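Local coordinates for protein HAD-superfamily hydrolase, subfamily IA, variant 1 (Ehrlichia chaffeensis, PDB 3KZX) that probably hydrolyses 2-phosphoglycolate to glycolate and phosphate, as a member of the haloacid dehalogenase-like hydrolase superfamily, at residues 102-106 with 107-111. Numbering follows the deposited sequence.
Sequences FMLND and GAIEL
Leu104, just before a type II beta turn from Asn105 to Ala108, packs on Ala108 and Ile109 where the weakly bonded strand 103-104, paired antiparallel with 37-38, leads into helix 108-117, the helix preceding strand 121-126 of the parallel core sheet of the Rossmann-like HAD fold. Leu104 CB lies 4.1 Å from Ala108 CB. From there chi1 (-68°) sets CG beside the backbone N, and the near-trans chi2 of 169° sends the CD1 branch on to the helix, where Leu104 CD1 meets Ile109 CG1 at 3.5 Å, closer than usual van der Waals contact; the two side chains cross at about a right angle. On its strand, Leu104 also packs against Ile37 of the antiparallel partner.

Alongside these apolar contacts the turn is closed by Ala108 N, which donates to Asn105 O at 3.2 Å. The same oxygen accepts from a water at 3.1 Å, and that water in turn accepts from Ile109 N, so a second amide of the opening helical turn is tied back to Asn105 O. Gly107 occupies the N-cap with a positive phi of 83°, as the third residue of a type II turn, a place where glycine is common. Asn105 turns its amide the other way, ND2 bonding Thr35 O, while Ala108 packs on Phe218 of helix 218-229. Regular helical bonding then begins from the cap itself, with Leu111 N donating to Gly107 O at 3.0 Å.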
ATOM      1  N   PHE A 102      -0.731  -1.533  12.575  1.00 13.70           N
ATOM      2  CA  PHE A 102      -1.706  -0.859  11.708  1.00 12.31           C
ATOM      3  C   PHE A 102      -2.858  -1.767  11.373  1.00 11.27           C
ATOM      4  O   PHE A 102      -2.726  -3.004  11.296  1.00 11.18           O
ATOM      5  CB  PHE A 102      -1.078  -0.415  10.379  1.00 12.35           C
ATOM      6  CG  PHE A 102      -0.012   0.612  10.500  1.00 10.78           C
ATOM      7  CD1 PHE A 102      -0.204   1.761  11.262  1.00 11.09           C
ATOM      8  CD2 PHE A 102       1.170   0.474   9.792  1.00 11.46           C
ATOM      9  CE1 PHE A 102       0.790   2.705  11.348  1.00 12.76           C
ATOM     10  CE2 PHE A 102       2.167   1.427   9.873  1.00 12.49           C
ATOM     11  CZ  PHE A 102       1.963   2.556  10.652  1.00 12.94           C
ATOM     12  N   MET A 103      -3.983  -1.131  11.087  1.00 10.93           N
ATOM     13  CA  MET A 103      -5.148  -1.845  10.649  0.50 10.58           C
ATOM     14  C   MET A 103      -5.251  -1.696   9.141  1.00  9.52           C
ATOM     15  O   MET A 103      -4.731  -0.756   8.578  1.00  8.26           O
ATOM     16  CB  MET A 103      -6.351  -1.296  11.372  0.50 11.40           C
ATOM     17  CG  MET A 103      -6.183  -1.391  12.887  0.50 13.78           C
ATOM     18  SD  MET A 103      -5.983  -3.107  13.436  0.50 19.62           S
ATOM     19  CE  MET A 103      -4.219  -3.316  13.626  0.50 18.46           C
ATOM     20  N   LEU A 104      -5.885  -2.664   8.507  1.00  7.86           N
ATOM     21  CA  LEU A 104      -6.233  -2.576   7.116  1.00  7.98           C
ATOM     22  C   LEU A 104      -7.299  -1.496   6.880  1.00  7.20           C
ATOM     23  O   LEU A 104      -8.104  -1.162   7.773  1.00  6.72           O
ATOM     24  CB  LEU A 104      -6.760  -3.939   6.645  1.00  8.73           C
ATOM     25  CG  LEU A 104      -5.807  -5.137   6.571  1.00  9.64           C
ATOM     26  CD1 LEU A 104      -6.596  -6.472   6.352  1.00 11.24           C
ATOM     27  CD2 LEU A 104      -4.815  -4.965   5.456  1.00 12.68           C
ATOM     28  N   ASN A 105      -7.281  -0.912   5.696  1.00  6.66           N
ATOM     29  CA  ASN A 105      -8.327  -0.018   5.302  1.00  7.09           C
ATOM     30  C   ASN A 105      -9.639  -0.770   5.159  1.00  7.31           C
ATOM     31  O   ASN A 105      -9.656  -1.959   4.887  1.00  6.13           O
ATOM     32  CB  ASN A 105      -7.980   0.689   3.983  1.00  7.15           C
ATOM     33  CG  ASN A 105      -7.210   1.965   4.217  1.00  8.29           C
ATOM     34  OD1 ASN A 105      -7.639   2.783   5.011  1.00  7.93           O
ATOM     35  ND2 ASN A 105      -6.078   2.144   3.533  1.00  5.12           N
ATOM     36  N   ASP A 106     -10.730  -0.031   5.293  1.00  8.38           N
ATOM     37  CA  ASP A 106     -12.083  -0.606   5.191  1.00  8.40           C
ATOM     38  C   ASP A 106     -12.282  -1.351   3.880  1.00  8.74           C
ATOM     39  O   ASP A 106     -11.951  -0.844   2.818  1.00  8.70           O
ATOM     40  CB  ASP A 106     -13.132   0.498   5.251  1.00  8.41           C
ATOM     41  CG  ASP A 106     -13.201   1.209   6.609  1.00 12.30           C
ATOM     42  OD1 ASP A 106     -12.614   0.754   7.601  1.00 12.39           O
ATOM     43  OD2 ASP A 106     -13.830   2.277   6.656  1.00 13.85           O
ATOM     44  N   GLY A 107     -12.886  -2.534   3.957  1.00  7.98           N
ATOM     45  CA  GLY A 107     -13.201  -3.302   2.764  1.00  7.74           C
ATOM     46  C   GLY A 107     -12.076  -4.152   2.199  1.00  7.34           C
ATOM     47  O   GLY A 107     -12.343  -4.974   1.346  1.00  6.49           O
ATOM     48  N   ALA A 108     -10.848  -4.006   2.718  1.00  8.36           N
ATOM     49  CA  ALA A 108      -9.672  -4.687   2.157  1.00  8.73           C
ATOM     50  C   ALA A 108      -9.803  -6.196   2.247  1.00  9.43           C
ATOM     51  O   ALA A 108      -9.658  -6.893   1.218  1.00  7.96           O
ATOM     52  CB  ALA A 108      -8.363  -4.225   2.876  1.00  9.03           C
ATOM     53  N   ILE A 109     -10.080  -6.725   3.456  1.00  9.39           N
ATOM     54  CA  ILE A 109     -10.233  -8.176   3.601  1.00  9.30           C
ATOM     55  C   ILE A 109     -11.359  -8.734   2.732  1.00  8.30           C
ATOM     56  O   ILE A 109     -11.207  -9.791   2.121  1.00  7.26           O
ATOM     57  CB  ILE A 109     -10.502  -8.617   5.064  1.00 10.27           C
ATOM     58  CG1 ILE A 109      -9.191  -8.712   5.824  1.00 14.01           C
ATOM     59  CG2 ILE A 109     -11.146 -10.048   5.089  1.00 11.36           C
ATOM     60  CD1 ILE A 109      -8.677 -10.144   5.902  1.00 17.85           C
ATOM     61  N   GLU A 110     -12.504  -8.042   2.682  1.00  7.16           N
ATOM     62  CA  GLU A 110     -13.603  -8.494   1.813  1.00  7.45           C
ATOM     63  C   GLU A 110     -13.188  -8.613   0.354  1.00  7.03           C
ATOM     64  O   GLU A 110     -13.562  -9.581  -0.327  1.00  6.45           O
ATOM     65  CB  GLU A 110     -14.822  -7.603   1.945  1.00  8.00           C
ATOM     66  CG  GLU A 110     -15.500  -7.808   3.268  1.00 12.64           C
ATOM     67  CD  GLU A 110     -16.276  -6.624   3.745  1.00 18.32           C
ATOM     68  OE1 GLU A 110     -15.740  -5.860   4.580  1.00 18.68           O
ATOM     69  OE2 GLU A 110     -17.436  -6.500   3.309  1.00 23.80           O
ATOM     70  N   LEU A 111     -12.388  -7.647  -0.117  1.00  6.16           N
ATOM     71  CA  LEU A 111     -11.875  -7.699  -1.482  1.00  5.55           C
ATOM     72  C   LEU A 111     -10.870  -8.826  -1.712  1.00  5.39           C
ATOM     73  O   LEU A 111     -10.968  -9.599  -2.698  1.00  5.18           O
ATOM     74  CB  LEU A 111     -11.276  -6.327  -1.865  1.00  5.60           C
ATOM     75  CG  LEU A 111     -10.539  -6.310  -3.178  1.00  4.67           C
ATOM     76  CD1 LEU A 111     -11.501  -6.680  -4.308  1.00  6.94           C
ATOM     77  CD2 LEU A 111      -9.868  -4.909  -3.410  1.00  4.69           C
TER
HETATM   78  O   HOH W   1     -10.344  -4.841   5.784  1.00  8.22           O